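Local coordinates for protein 4-hydroxy-3-methylbut-2-enyl diphosphate reductase, apicoplast (Plasmodium falciparum, PDB 4N7B) that catalyses the last step of the MEP isoprenoid pathway, reducing HMBPP to isopentenyl and dimethylallyl diphosphate with an iron-sulfur cluster and electrons from ferredoxin, at residues A[240-245]-A[269-274]; A[245-250]-A[528-533]; A[253-258]-A[275-280]; A[309-314]-A[524-529]. One frame throughout, in Å; residues are numbered along the deposited sequence.

Interaction 1: A[240-245]-A[269-274]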
loop_
_atom_site.group_PDB
_atom_site.type_symbol
_atom_site.label_atom_id
_atom_site.label_comp_id
_atom_site.label_asym_id
_atom_site.label_seq_id
_atom_site.Cartn_x
_atom_site.Cartn_y
_atom_site.Cartn_z
ATOM N N THR A 240 15.134 4.749 -1.835
ATOM C CA THR A 240 15.631 5.444 -0.649
ATOM C C THR A 240 16.567 4.533 0.133
ATOM O O THR A 240 17.636 4.956 0.565
ATOM C CB THR A 240 14.498 5.895 0.281
ATOM O OG1 THR A 240 13.777 6.976 -0.323
ATOM C CG2 THR A 240 15.062 6.352 1.618
ATOM N N VAL A 241 16.183 3.276 0.309
ATOM C CA VAL A 241 17.019 2.346 1.072
ATOM C C VAL A 241 18.281 1.987 0.315
ATOM O O VAL A 241 19.367 1.961 0.892
ATOM C CB VAL A 241 16.273 1.043 1.423
ATOM C CG1 VAL A 241 17.191 0.079 2.181
ATOM C CG2 VAL A 241 15.040 1.359 2.262
ATOM N N GLU A 242 18.134 1.711 -0.976
ATOM C CA GLU A 242 19.259 1.311 -1.818
ATOM C C GLU A 242 20.320 2.410 -1.886
ATOM O O GLU A 242 21.526 2.145 -1.947
ATOM C CB GLU A 242 18.757 0.981 -3.226
ATOM C CG GLU A 242 18.354 -0.482 -3.410
ATOM C CD GLU A 242 17.512 -0.712 -4.656
ATOM O OE1 GLU A 242 17.226 0.275 -5.373
ATOM O OE2 GLU A 242 17.115 -1.878 -4.913
ATOM N N GLU A 243 19.866 3.652 -1.844
ATOM C CA GLU A 243 20.753 4.774 -2.038
ATOM C C GLU A 243 21.497 5.084 -0.733
ATOM O O GLU A 243 22.644 5.550 -0.754
ATOM C CB GLU A 243 19.951 5.963 -2.564
ATOM C CG GLU A 243 20.807 7.051 -3.166
ATOM C CD GLU A 243 21.410 6.632 -4.481
ATOM O OE1 GLU A 243 20.735 5.909 -5.245
ATOM O OE2 GLU A 243 22.565 7.013 -4.734
ATOM N N CYS A 244 20.860 4.782 0.396
ATOM C CA CYS A 244 21.496 4.909 1.704
ATOM C C CYS A 244 22.592 3.872 1.844
ATOM O O CYS A 244 23.664 4.138 2.391
ATOM C CB CYS A 244 20.470 4.698 2.811
ATOM S SG CYS A 244 19.463 6.156 3.163
ATOM N N LEU A 245 22.307 2.675 1.344
ATOM C CA LEU A 245 23.275 1.588 1.375
ATOM C C LEU A 245 24.515 1.907 0.542
ATOM O O LEU A 245 25.608 1.459 0.872
ATOM C CB LEU A 245 22.629 0.296 0.883
ATOM C CG LEU A 245 21.669 -0.337 1.889
ATOM C CD1 LEU A 245 20.808 -1.384 1.216
ATOM C CD2 LEU A 245 22.465 -0.958 3.033
ATOM N N GLU A 269 17.809 -7.008 2.693
ATOM C CA GLU A 269 18.492 -7.563 3.856
ATOM C C GLU A 269 19.859 -8.071 3.436
ATOM O O GLU A 269 20.844 -7.875 4.145
ATOM C CB GLU A 269 17.680 -8.686 4.503
ATOM C CG GLU A 269 16.611 -8.187 5.460
ATOM C CD GLU A 269 15.682 -9.289 5.944
ATOM O OE1 GLU A 269 15.642 -10.369 5.314
ATOM O OE2 GLU A 269 14.991 -9.077 6.964
ATOM N N LYS A 270 19.908 -8.714 2.271
ATOM C CA LYS A 270 21.159 -9.212 1.712
ATOM C C LYS A 270 22.123 -8.067 1.449
ATOM O O LYS A 270 23.327 -8.209 1.637
ATOM C CB LYS A 270 20.913 -9.970 0.404
ATOM C CG LYS A 270 20.648 -11.457 0.583
ATOM C CD LYS A 270 20.669 -12.222 -0.747
ATOM C CE LYS A 270 22.003 -12.069 -1.494
ATOM N NZ LYS A 270 22.091 -12.931 -2.718
ATOM N N GLU A 271 21.587 -6.935 1.004
ATOM C CA GLU A 271 22.408 -5.787 0.651
ATOM C C GLU A 271 22.848 -5.006 1.890
ATOM O O GLU A 271 23.677 -4.104 1.788
ATOM C CB GLU A 271 21.653 -4.866 -0.316
ATOM C CG GLU A 271 21.416 -5.458 -1.701
ATOM C CD GLU A 271 20.489 -4.609 -2.566
ATOM O OE1 GLU A 271 20.360 -3.386 -2.322
ATOM O OE2 GLU A 271 19.877 -5.173 -3.498
ATOM N N GLY A 272 22.290 -5.345 3.054
ATOM C CA GLY A 272 22.748 -4.771 4.311
ATOM C C GLY A 272 21.707 -3.982 5.094
ATOM O O GLY A 272 22.019 -3.388 6.129
ATOM N N ALA A 273 20.466 -3.967 4.623
ATOM C CA ALA A 273 19.413 -3.306 5.382
ATOM C C ALA A 273 18.933 -4.210 6.518
ATOM O O ALA A 273 19.002 -5.438 6.426
ATOM C CB ALA A 273 18.245 -2.918 4.479
ATOM N N ILE A 274 18.456 -3.592 7.591
ATOM C CA ILE A 274 17.865 -4.328 8.695
ATOM C C ILE A 274 16.561 -3.660 9.110
ATOM O O ILE A 274 16.531 -2.466 9.436
ATOM C CB ILE A 274 18.817 -4.395 9.901
ATOM C CG1 ILE A 274 20.114 -5.115 9.511
ATOM C CG2 ILE A 274 18.147 -5.105 11.070
ATOM C CD1 ILE A 274 21.216 -4.997 10.547
#

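Interaction 2: A[245-250]-A[528-533]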
loop_
_atom_site.group_PDB
_atom_site.type_symbol
_atom_site.label_atom_id
_atom_site.label_comp_id
_atom_site.label_asym_id
_atom_site.label_seq_id
_atom_site.Cartn_x
_atom_site.Cartn_y
_atom_site.Cartn_z
ATOM N N LEU A 245 22.307 2.675 1.344
ATOM C CA LEU A 245 23.275 1.588 1.375
ATOM C C LEU A 245 24.515 1.907 0.542
ATOM O O LEU A 245 25.608 1.459 0.872
ATOM C CB LEU A 245 22.629 0.296 0.883
ATOM C CG LEU A 245 21.669 -0.337 1.889
ATOM C CD1 LEU A 245 20.808 -1.384 1.216
ATOM C CD2 LEU A 245 22.465 -0.958 3.033
ATOM N N LYS A 246 24.348 2.672 -0.534
ATOM C CA LYS A 246 25.476 3.072 -1.374
ATOM C C LYS A 246 26.342 4.086 -0.649
ATOM O O LYS A 246 27.573 4.021 -0.697
ATOM C CB LYS A 246 24.991 3.657 -2.704
ATOM C CG LYS A 246 24.604 2.590 -3.716
ATOM C CD LYS A 246 23.859 3.155 -4.927
ATOM C CE LYS A 246 23.018 2.059 -5.614
ATOM N NZ LYS A 246 22.023 2.602 -6.586
ATOM N N LEU A 247 25.698 5.017 0.040
ATOM C CA LEU A 247 26.426 6.085 0.705
ATOM C C LEU A 247 27.082 5.602 1.983
ATOM O O LEU A 247 28.303 5.633 2.108
ATOM C CB LEU A 247 25.501 7.254 1.025
ATOM C CG LEU A 247 24.943 8.009 -0.181
ATOM C CD1 LEU A 247 24.246 9.272 0.304
ATOM C CD2 LEU A 247 26.042 8.341 -1.194
ATOM N N PHE A 248 26.271 5.152 2.931
ATOM C CA PHE A 248 26.766 4.840 4.265
ATOM C C PHE A 248 26.993 3.355 4.448
ATOM O O PHE A 248 26.455 2.533 3.713
ATOM C CB PHE A 248 25.784 5.356 5.301
ATOM C CG PHE A 248 25.189 6.679 4.936
ATOM C CD1 PHE A 248 25.868 7.851 5.211
ATOM C CD2 PHE A 248 23.966 6.752 4.289
ATOM C CE1 PHE A 248 25.330 9.073 4.864
ATOM C CE2 PHE A 248 23.421 7.975 3.938
ATOM C CZ PHE A 248 24.105 9.136 4.224
ATOM N N LYS A 249 27.804 3.006 5.434
ATOM C CA LYS A 249 28.189 1.621 5.596
ATOM C C LYS A 249 27.050 0.853 6.252
ATOM O O LYS A 249 26.561 1.254 7.308
ATOM C CB LYS A 249 29.480 1.503 6.418
ATOM C CG LYS A 249 30.033 0.081 6.470
ATOM C CD LYS A 249 31.416 -0.000 7.100
ATOM C CE LYS A 249 31.946 -1.433 7.058
ATOM N NZ LYS A 249 33.370 -1.547 7.490
ATOM N N PRO A 250 26.599 -0.237 5.605
ATOM C CA PRO A 250 25.740 -1.201 6.293
ATOM C C PRO A 250 26.204 -1.373 7.741
ATOM O O PRO A 250 27.389 -1.213 8.011
ATOM C CB PRO A 250 25.983 -2.487 5.504
ATOM C CG PRO A 250 26.255 -2.013 4.099
ATOM C CD PRO A 250 26.866 -0.631 4.209
ATOM N N HIS A 528 20.112 16.065 -0.207
ATOM C CA HIS A 528 21.153 17.018 0.161
ATOM C C HIS A 528 22.454 16.286 0.478
ATOM O O HIS A 528 23.538 16.702 0.054
ATOM C CB HIS A 528 20.726 17.854 1.368
ATOM C CG HIS A 528 21.652 18.996 1.666
ATOM N ND1 HIS A 528 21.677 20.152 0.912
ATOM C CD2 HIS A 528 22.593 19.154 2.626
ATOM C CE1 HIS A 528 22.587 20.975 1.401
ATOM N NE2 HIS A 528 23.158 20.392 2.440
ATOM N N MET A 529 22.336 15.194 1.231
ATOM C CA MET A 529 23.491 14.377 1.579
ATOM C C MET A 529 24.204 13.941 0.314
ATOM O O MET A 529 25.403 14.184 0.137
ATOM C CB MET A 529 23.056 13.146 2.366
ATOM C CG MET A 529 22.406 13.479 3.696
ATOM S SD MET A 529 21.839 12.013 4.576
ATOM C CE MET A 529 20.750 12.741 5.795
ATOM N N ILE A 530 23.448 13.297 -0.569
ATOM C CA ILE A 530 23.979 12.811 -1.834
ATOM C C ILE A 530 24.786 13.906 -2.536
ATOM O O ILE A 530 25.913 13.669 -2.981
ATOM C CB ILE A 530 22.846 12.330 -2.754
ATOM C CG1 ILE A 530 22.162 11.107 -2.139
ATOM C CG2 ILE A 530 23.374 11.997 -4.139
ATOM C CD1 ILE A 530 20.967 10.589 -2.936
ATOM N N LYS A 531 24.216 15.108 -2.604
ATOM C CA LYS A 531 24.848 16.219 -3.304
ATOM C C LYS A 531 26.228 16.495 -2.711
ATOM O O LYS A 531 27.210 16.650 -3.440
ATOM C CB LYS A 531 23.981 17.474 -3.221
ATOM C CG LYS A 531 24.122 18.395 -4.428
ATOM C CD LYS A 531 23.366 19.708 -4.245
ATOM C CE LYS A 531 24.002 20.576 -3.158
ATOM N NZ LYS A 531 23.306 21.885 -2.989
ATOM N N GLU A 532 26.297 16.554 -1.384
ATOM C CA GLU A 532 27.571 16.733 -0.698
ATOM C C GLU A 532 28.581 15.704 -1.169
ATOM O O GLU A 532 29.546 16.026 -1.862
ATOM C CB GLU A 532 27.405 16.582 0.812
ATOM C CG GLU A 532 27.636 17.862 1.578
ATOM C CD GLU A 532 26.371 18.673 1.724
ATOM O OE1 GLU A 532 26.289 19.768 1.128
ATOM O OE2 GLU A 532 25.454 18.209 2.433
ATOM N N ARG A 533 28.332 14.458 -0.784
ATOM C CA ARG A 533 29.276 13.367 -0.983
ATOM C C ARG A 533 29.884 13.311 -2.392
ATOM O O ARG A 533 31.005 12.827 -2.568
ATOM C CB ARG A 533 28.596 12.038 -0.666
ATOM C CG ARG A 533 29.567 10.896 -0.510
ATOM C CD ARG A 533 30.113 10.810 0.906
ATOM N NE ARG A 533 29.614 9.628 1.598
ATOM C CZ ARG A 533 29.747 8.380 1.153
ATOM N NH1 ARG A 533 30.365 8.124 0.003
ATOM N NH2 ARG A 533 29.252 7.377 1.863
#

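Interaction 3: A[253-258]-A[275-280]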
loop_
_atom_site.group_PDB
_atom_site.type_symbol
_atom_site.label_atom_id
_atom_site.label_comp_id
_atom_site.label_asym_id
_atom_site.label_seq_id
_atom_site.Cartn_x
_atom_site.Cartn_y
_atom_site.Cartn_z
ATOM N N TYR A 253 19.366 0.892 9.054
ATOM C CA TYR A 253 18.200 0.510 9.834
ATOM C C TYR A 253 16.926 1.085 9.250
ATOM O O TYR A 253 16.864 2.261 8.905
ATOM C CB TYR A 253 18.378 0.938 11.287
ATOM C CG TYR A 253 19.413 0.098 11.986
ATOM C CD1 TYR A 253 19.080 -1.143 12.515
ATOM C CD2 TYR A 253 20.733 0.517 12.080
ATOM C CE1 TYR A 253 20.023 -1.928 13.145
ATOM C CE2 TYR A 253 21.688 -0.267 12.708
ATOM C CZ TYR A 253 21.325 -1.488 13.238
ATOM O OH TYR A 253 22.263 -2.279 13.862
ATOM N N VAL A 254 15.914 0.234 9.128
ATOM C CA VAL A 254 14.629 0.652 8.595
ATOM C C VAL A 254 13.542 0.306 9.593
ATOM O O VAL A 254 13.478 -0.816 10.083
ATOM C CB VAL A 254 14.311 -0.064 7.280
ATOM C CG1 VAL A 254 12.948 0.360 6.765
ATOM C CG2 VAL A 254 15.396 0.205 6.249
ATOM N N LYS A 255 12.693 1.279 9.894
ATOM C CA LYS A 255 11.603 1.074 10.827
ATOM C C LYS A 255 10.407 0.466 10.090
ATOM O O LYS A 255 9.841 1.088 9.199
ATOM C CB LYS A 255 11.239 2.399 11.491
ATOM C CG LYS A 255 9.948 2.375 12.268
ATOM C CD LYS A 255 9.957 1.373 13.407
ATOM C CE LYS A 255 8.633 1.447 14.174
ATOM N NZ LYS A 255 8.572 0.561 15.378
ATOM N N HIS A 256 10.046 -0.741 10.522
ATOM C CA HIS A 256 9.113 -1.649 9.843
ATOM C C HIS A 256 9.582 -2.015 8.443
ATOM O O HIS A 256 10.466 -1.367 7.879
ATOM C CB HIS A 256 7.675 -1.115 9.794
ATOM C CG HIS A 256 6.665 -2.178 9.476
ATOM N ND1 HIS A 256 6.234 -3.091 10.417
ATOM C CD2 HIS A 256 6.034 -2.505 8.325
ATOM C CE1 HIS A 256 5.369 -3.919 9.862
ATOM N NE2 HIS A 256 5.230 -3.585 8.593
ATOM N N LYS A 257 8.988 -3.068 7.892
ATOM C CA LYS A 257 9.326 -3.512 6.550
ATOM C C LYS A 257 9.065 -2.358 5.585
ATOM O O LYS A 257 8.039 -1.692 5.653
ATOM C CB LYS A 257 8.538 -4.763 6.188
ATOM C CG LYS A 257 8.952 -5.955 7.045
ATOM C CD LYS A 257 8.224 -7.220 6.641
ATOM C CE LYS A 257 8.846 -8.462 7.289
ATOM N NZ LYS A 257 10.192 -8.806 6.723
ATOM N N ILE A 258 10.027 -2.097 4.718
ATOM C CA ILE A 258 10.005 -0.894 3.892
ATOM C C ILE A 258 8.793 -0.859 2.958
ATOM O O ILE A 258 8.216 0.198 2.723
ATOM C CB ILE A 258 11.326 -0.777 3.114
ATOM C CG1 ILE A 258 11.783 0.682 3.064
ATOM C CG2 ILE A 258 11.219 -1.441 1.763
ATOM C CD1 ILE A 258 11.158 1.460 2.036
ATOM N N PHE A 275 15.482 -4.435 9.095
ATOM C CA PHE A 275 14.165 -3.915 9.448
ATOM C C PHE A 275 13.886 -4.182 10.917
ATOM O O PHE A 275 13.957 -5.319 11.379
ATOM C CB PHE A 275 13.092 -4.550 8.563
ATOM C CG PHE A 275 13.374 -4.407 7.102
ATOM C CD1 PHE A 275 13.877 -5.464 6.370
ATOM C CD2 PHE A 275 13.181 -3.195 6.473
ATOM C CE1 PHE A 275 14.152 -5.318 5.023
ATOM C CE2 PHE A 275 13.460 -3.040 5.138
ATOM C CZ PHE A 275 13.946 -4.102 4.408
ATOM N N ILE A 276 13.573 -3.123 11.651
ATOM C CA ILE A 276 13.435 -3.223 13.095
ATOM C C ILE A 276 12.102 -2.654 13.542
ATOM O O ILE A 276 11.457 -1.916 12.802
ATOM C CB ILE A 276 14.588 -2.469 13.801
ATOM C CG1 ILE A 276 14.507 -0.966 13.524
ATOM C CG2 ILE A 276 15.933 -2.986 13.307
ATOM C CD1 ILE A 276 13.610 -0.200 14.478
ATOM N N GLU A 277 11.686 -3.010 14.749
ATOM C CA GLU A 277 10.500 -2.418 15.358
ATOM C C GLU A 277 10.882 -1.702 16.640
ATOM O O GLU A 277 10.176 -0.804 17.096
ATOM C CB GLU A 277 9.447 -3.488 15.659
ATOM C CG GLU A 277 8.878 -4.171 14.434
ATOM C CD GLU A 277 8.098 -3.231 13.537
ATOM O OE1 GLU A 277 7.834 -2.076 13.944
ATOM O OE2 GLU A 277 7.742 -3.654 12.411
ATOM N N ASP A 278 12.005 -2.103 17.220
ATOM C CA ASP A 278 12.464 -1.529 18.470
ATOM C C ASP A 278 13.634 -0.601 18.178
ATOM O O ASP A 278 14.706 -1.053 17.776
ATOM C CB ASP A 278 12.888 -2.641 19.429
ATOM C CG ASP A 278 13.055 -2.153 20.852
ATOM O OD1 ASP A 278 13.615 -1.052 21.048
ATOM O OD2 ASP A 278 12.624 -2.874 21.778
ATOM N N LEU A 279 13.424 0.696 18.379
ATOM C CA LEU A 279 14.452 1.690 18.077
ATOM C C LEU A 279 15.711 1.560 18.937
ATOM O O LEU A 279 16.733 2.166 18.627
ATOM C CB LEU A 279 13.878 3.100 18.190
ATOM C CG LEU A 279 13.379 3.653 16.856
ATOM C CD1 LEU A 279 12.131 2.890 16.407
ATOM C CD2 LEU A 279 13.120 5.152 16.951
ATOM N N ASN A 280 15.642 0.773 20.007
ATOM C CA ASN A 280 16.830 0.480 20.806
ATOM C C ASN A 280 17.792 -0.426 20.061
ATOM O O ASN A 280 18.977 -0.500 20.397
ATOM C CB ASN A 280 16.454 -0.184 22.127
ATOM C CG ASN A 280 15.897 0.796 23.126
ATOM O OD1 ASN A 280 16.108 2.007 23.010
ATOM N ND2 ASN A 280 15.186 0.282 24.123
#

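Interaction 4: A[309-314]-A[524-529]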
loop_
_atom_site.group_PDB
_atom_site.type_symbol
_atom_site.label_atom_id
_atom_site.label_comp_id
_atom_site.label_asym_id
_atom_site.label_seq_id
_atom_site.Cartn_x
_atom_site.Cartn_y
_atom_site.Cartn_z
ATOM N N ILE A 309 19.812 9.915 12.204
ATOM C CA ILE A 309 19.598 10.547 10.915
ATOM C C ILE A 309 18.286 10.036 10.378
ATOM O O ILE A 309 18.228 8.961 9.786
ATOM C CB ILE A 309 20.663 10.185 9.872
ATOM C CG1 ILE A 309 22.059 10.108 10.496
ATOM C CG2 ILE A 309 20.632 11.204 8.740
ATOM C CD1 ILE A 309 22.552 11.419 11.025
ATOM N N GLU A 310 17.228 10.804 10.598
ATOM C CA GLU A 310 15.904 10.433 10.141
ATOM C C GLU A 310 15.768 10.631 8.641
ATOM O O GLU A 310 15.919 11.739 8.131
ATOM C CB GLU A 310 14.860 11.271 10.857
ATOM C CG GLU A 310 14.751 10.976 12.329
ATOM C CD GLU A 310 13.742 11.872 13.004
ATOM O OE1 GLU A 310 14.143 12.966 13.457
ATOM O OE2 GLU A 310 12.546 11.491 13.061
ATOM N N ILE A 311 15.475 9.544 7.941
ATOM C CA ILE A 311 15.232 9.600 6.509
ATOM C C ILE A 311 13.851 9.031 6.207
ATOM O O ILE A 311 13.633 7.820 6.276
ATOM C CB ILE A 311 16.312 8.851 5.733
ATOM C CG1 ILE A 311 17.640 9.593 5.900
ATOM C CG2 ILE A 311 15.921 8.744 4.260
ATOM C CD1 ILE A 311 18.706 9.157 4.947
ATOM N N ASP A 312 12.925 9.922 5.872
ATOM C CA ASP A 312 11.510 9.592 5.867
ATOM C C ASP A 312 11.003 9.216 4.480
ATOM O O ASP A 312 10.793 10.085 3.638
ATOM C CB ASP A 312 10.712 10.778 6.396
ATOM C CG ASP A 312 9.251 10.448 6.607
ATOM O OD1 ASP A 312 8.829 9.309 6.300
ATOM O OD2 ASP A 312 8.512 11.337 7.067
ATOM N N ALA A 313 10.770 7.920 4.264
ATOM C CA ALA A 313 10.294 7.423 2.967
ATOM C C ALA A 313 8.799 7.196 2.992
ATOM O O ALA A 313 8.260 6.478 2.140
ATOM C CB ALA A 313 11.017 6.121 2.578
ATOM N N THR A 314 8.123 7.795 3.970
ATOM C CA THR A 314 6.663 7.764 3.997
ATOM C C THR A 314 6.200 8.178 2.618
ATOM O O THR A 314 6.687 9.165 2.066
ATOM C CB THR A 314 6.070 8.771 5.004
ATOM O OG1 THR A 314 6.358 8.362 6.341
ATOM C CG2 THR A 314 4.563 8.889 4.836
ATOM N N LYS A 524 14.106 15.029 0.758
ATOM C CA LYS A 524 14.985 16.139 0.428
ATOM C C LYS A 524 16.270 16.171 1.244
ATOM O O LYS A 524 17.316 16.570 0.729
ATOM C CB LYS A 524 14.224 17.461 0.532
ATOM C CG LYS A 524 13.229 17.604 -0.606
ATOM C CD LYS A 524 12.432 18.893 -0.556
ATOM C CE LYS A 524 11.242 18.826 -1.520
ATOM N NZ LYS A 524 10.715 20.176 -1.843
ATOM N N ASN A 525 16.214 15.747 2.502
ATOM C CA ASN A 525 17.416 15.794 3.332
ATOM C C ASN A 525 18.393 14.755 2.819
ATOM O O ASN A 525 19.601 14.973 2.769
ATOM C CB ASN A 525 17.086 15.532 4.797
ATOM C CG ASN A 525 16.515 14.163 5.015
ATOM O OD1 ASN A 525 15.967 13.561 4.088
ATOM N ND2 ASN A 525 16.629 13.655 6.239
ATOM N N PHE A 526 17.847 13.626 2.407
ATOM C CA PHE A 526 18.643 12.561 1.849
ATOM C C PHE A 526 19.304 12.990 0.543
ATOM O O PHE A 526 20.461 12.657 0.285
ATOM C CB PHE A 526 17.752 11.358 1.617
ATOM C CG PHE A 526 18.452 10.220 0.988
ATOM C CD1 PHE A 526 19.683 9.817 1.465
ATOM C CD2 PHE A 526 17.886 9.544 -0.072
ATOM C CE1 PHE A 526 20.344 8.766 0.897
ATOM C CE2 PHE A 526 18.539 8.488 -0.647
ATOM C CZ PHE A 526 19.778 8.097 -0.159
ATOM N N LEU A 527 18.571 13.733 -0.282
ATOM C CA LEU A 527 19.124 14.276 -1.521
ATOM C C LEU A 527 20.271 15.236 -1.233
ATOM O O LEU A 527 21.283 15.228 -1.930
ATOM C CB LEU A 527 18.048 15.014 -2.315
ATOM C CG LEU A 527 17.060 14.167 -3.109
ATOM C CD1 LEU A 527 15.961 15.048 -3.674
ATOM C CD2 LEU A 527 17.788 13.437 -4.222
ATOM N N HIS A 528 20.112 16.065 -0.207
ATOM C CA HIS A 528 21.153 17.018 0.161
ATOM C C HIS A 528 22.454 16.286 0.478
ATOM O O HIS A 528 23.538 16.702 0.054
ATOM C CB HIS A 528 20.726 17.854 1.368
ATOM C CG HIS A 528 21.652 18.996 1.666
ATOM N ND1 HIS A 528 21.677 20.152 0.912
ATOM C CD2 HIS A 528 22.593 19.154 2.626
ATOM C CE1 HIS A 528 22.587 20.975 1.401
ATOM N NE2 HIS A 528 23.158 20.392 2.440
ATOM N N MET A 529 22.336 15.194 1.231
ATOM C CA MET A 529 23.491 14.377 1.579
ATOM C C MET A 529 24.204 13.941 0.314
ATOM O O MET A 529 25.403 14.184 0.137
ATOM C CB MET A 529 23.056 13.146 2.366
ATOM C CG MET A 529 22.406 13.479 3.696
ATOM S SD MET A 529 21.839 12.013 4.576
ATOM C CE MET A 529 20.750 12.741 5.795
HETATM O O HOH W 1 13.758 12.787 4.979
#

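Interaction 1: A[240-245]-A[269-274]
Gly-272 N is the polar atom held most plainly at this contact: one bond within the segment grips it, to Glu-269 O at 3.1 Å. It belongs to a Schellman motif that closes helix 262-271, in which Gly-272 takes a positive phi of 119° before the chain enters strand 273-276. That positive phi, with Leu-245 CD2 close by, is a conformation suited to glycine. Leu-245 makes the largest single contribution to the contact, followed by Glu-271. Its CG is anti to the carbonyl carbon, beside the backbone N; CD2 lies 3.6 Å from Glu-271 O and also meets the carbonyl carbon of Gly-272, while CD1 rests on Glu-271 CB at 3.9 Å. The Leu-245 and Glu-271 side chains cross at about a right angle. One helical turn back, Val-241 has CG1 anti to the backbone N and touches Ala-273 CB at 3.9 Å, tip to tip on the buried side, where Leu-268 also packs on Ala-273. Toward solvent the character changes. Glu-242 and Glu-271, both extended beyond CG, cross obliquely with their carboxylates 22° apart in plane; Glu-242 CG is 3.7 Å from Glu-271 OE1, and Glu-242 OE2 comes within 4.4 Å of that same oxygen. Lys-267 packs on Glu-242 from helix 262-271. Helix 232-247 is thus fastened to the helix-strand junction by aliphatic packing, whereas the paired carboxylates probably repel each other weakly, an effect that solvent may soften.

Interaction 2: A[245-250]-A[528-533]
Leu-247 and Phe-248, where helix 232-247 ends, meet Met-529, Ile-530 and Arg-533 near the C-terminal end of the protein's last helix. Leu-247 CD1 presses on Ile-530 CG1 at 3.7 Å, the two side chains crossing at about a right angle. Beside them Phe-248 reaches out with the far tip of its ring: CZ is 3.7 Å from Met-529 SD, and the sulfur stands 5.0 Å from the centroid of the Phe-248 ring, 72° off its normal. This is an oblique Met-aromatic contact. The Met-529 chain is extended beyond CG, and it too crosses the phenylalanine at about a right angle. The Arg-533 chain, bent at chi2 and chi3, is modelled with its guanidinium too close to the Leu-247 carbonyl, so its bonding cannot be read. Further out, Leu-247 CB lies 3.6 Å above one face of the Phe-248 ring, toward its rim, and probably helps to fix the ring. Phe-248 is the first residue to leave helical geometry, just as the chain departs for strand 252-255; its CG is anti to the carbonyl carbon, beside the backbone N. The contact lies at the surface, away from the annotated sites, where helices 232-247 and 524-533, running in roughly the same direction, bring their C-terminal ends together; deeper between them, Cys-244 packs on Phe-526 next to strand 309-312.

Interaction 3: A[253-258]-A[275-280]
Val-254 and Phe-275, paired across two parallel strands, lie side by side and point the same way, with Val-254 CB 3.4 Å from Phe-275 CD2. The phenylalanine has CG anti to its carbonyl carbon, and its next ring atom, CE2, reaches Ile-258 CB at 3.7 Å, so one side of the ring follows the chain as it leaves the strand. On the other face of the sheet Ile-276 crosses Tyr-253 at about a right angle and sets CG2 in the plane of the tyrosine ring, at its edge. The backbone ladder is straight: Ile-276 N donates to Val-254 O (2.8 Å, 165°), and His-256 N donates to Ile-276 O (2.9 Å, 167°). Beyond it Glu-277 bends at chi2 and serves two partners. Lys-255 crosses it at about a right angle, and its NZ both donates to Glu-277 O at 2.7 Å and makes a salt bridge to the anti lone pair of Glu-277 OE1 at 3.1 Å. His-256, in the conformer given, runs alongside instead, ring and carboxylate planes 58° apart, its ND1 donating to the syn lone pair of Glu-277 OE2 at 2.6 Å, short but somewhat bent, the oxygen tilted out of the ring plane. The carboxylate should favour, and polarise, an imidazole protonated at ND1. His-256 NE2 is hydrogen-bonded to His-260, which by similarity binds the diphosphate substrate, so His-256, held by Glu-277, is probably a second-shell residue there. Strand 252-255, helix 262-271 and strand 273-276 make a beta-alpha-beta crossover, with His-256 in the loop after its first strand.

Interaction 4: A[309-314]-A[524-529]
Asn-525 points its CB toward strand 309-312, and its CG takes the crowded position between backbone N and carbonyl carbon (chi1 63°), which places OD1 near the N of Phe-526 while ND2 faces the strand. From CG the two branches part. ND2 donates to Glu-310 O at 2.8 Å, nearly in the amide plane but with a bent N-H...O angle of 133°. OD1 turns the other way: it takes a 2.5 Å bond from a water whose oxygen accepts from Asp-312 N at 3.1 Å, and it also receives a weak bond from Phe-526 N. One amide thus serves a backbone carbonyl directly and, through water, an N-H two residues on. Beside the amide the contact turns apolar. Ile-311 CD1 reaches Phe-526 CD1 at 3.7 Å, oblique to the ring, while Met-529 CE meets Ile-309 CG2 at 3.3 Å, tighter than usual for two carbons. At the end of the strand, Asp-312 OD1 accepts from Thr-314 N in an Asx turn and from Thr-314 OG1; its other oxygen is salt-bridged to Arg-300. Since strand 309-312 is outermost in its parallel sheet, with Leu-288 and Tyr-290 bonded along its inner edge, Asn-525 and the water supply polar partners on the outer edge that a further strand would otherwise give, and the methyl-rich layer beside them binds the C-terminal helix to the sheet.

In the fold
Interactions 1, 3 and 4 reach the same four-stranded parallel sheet, 1 and 3 at edge strand 273-276 and 4 at the other edge, 309-312. Helix 232-247 ties 1 to 2, and helix 524-533 ties 2 to 4. Interactions 1 and 4 touch directly, Glu-243 on Phe-526 and Thr-240 on Ile-311. Interactions 1, 3 and 4 are partly buried; interaction 2 is a surface contact, farthest from the centre of the chain. Chemistry follows place. Strand pairing and charged groups mark 253-258 with 275-280, close to the predicted substrate histidines, an amide and a water serve the strand edge in 4, 1 rests on aliphatic packing beside two like charges, and 2 on aliphatic and Met-aromatic packing.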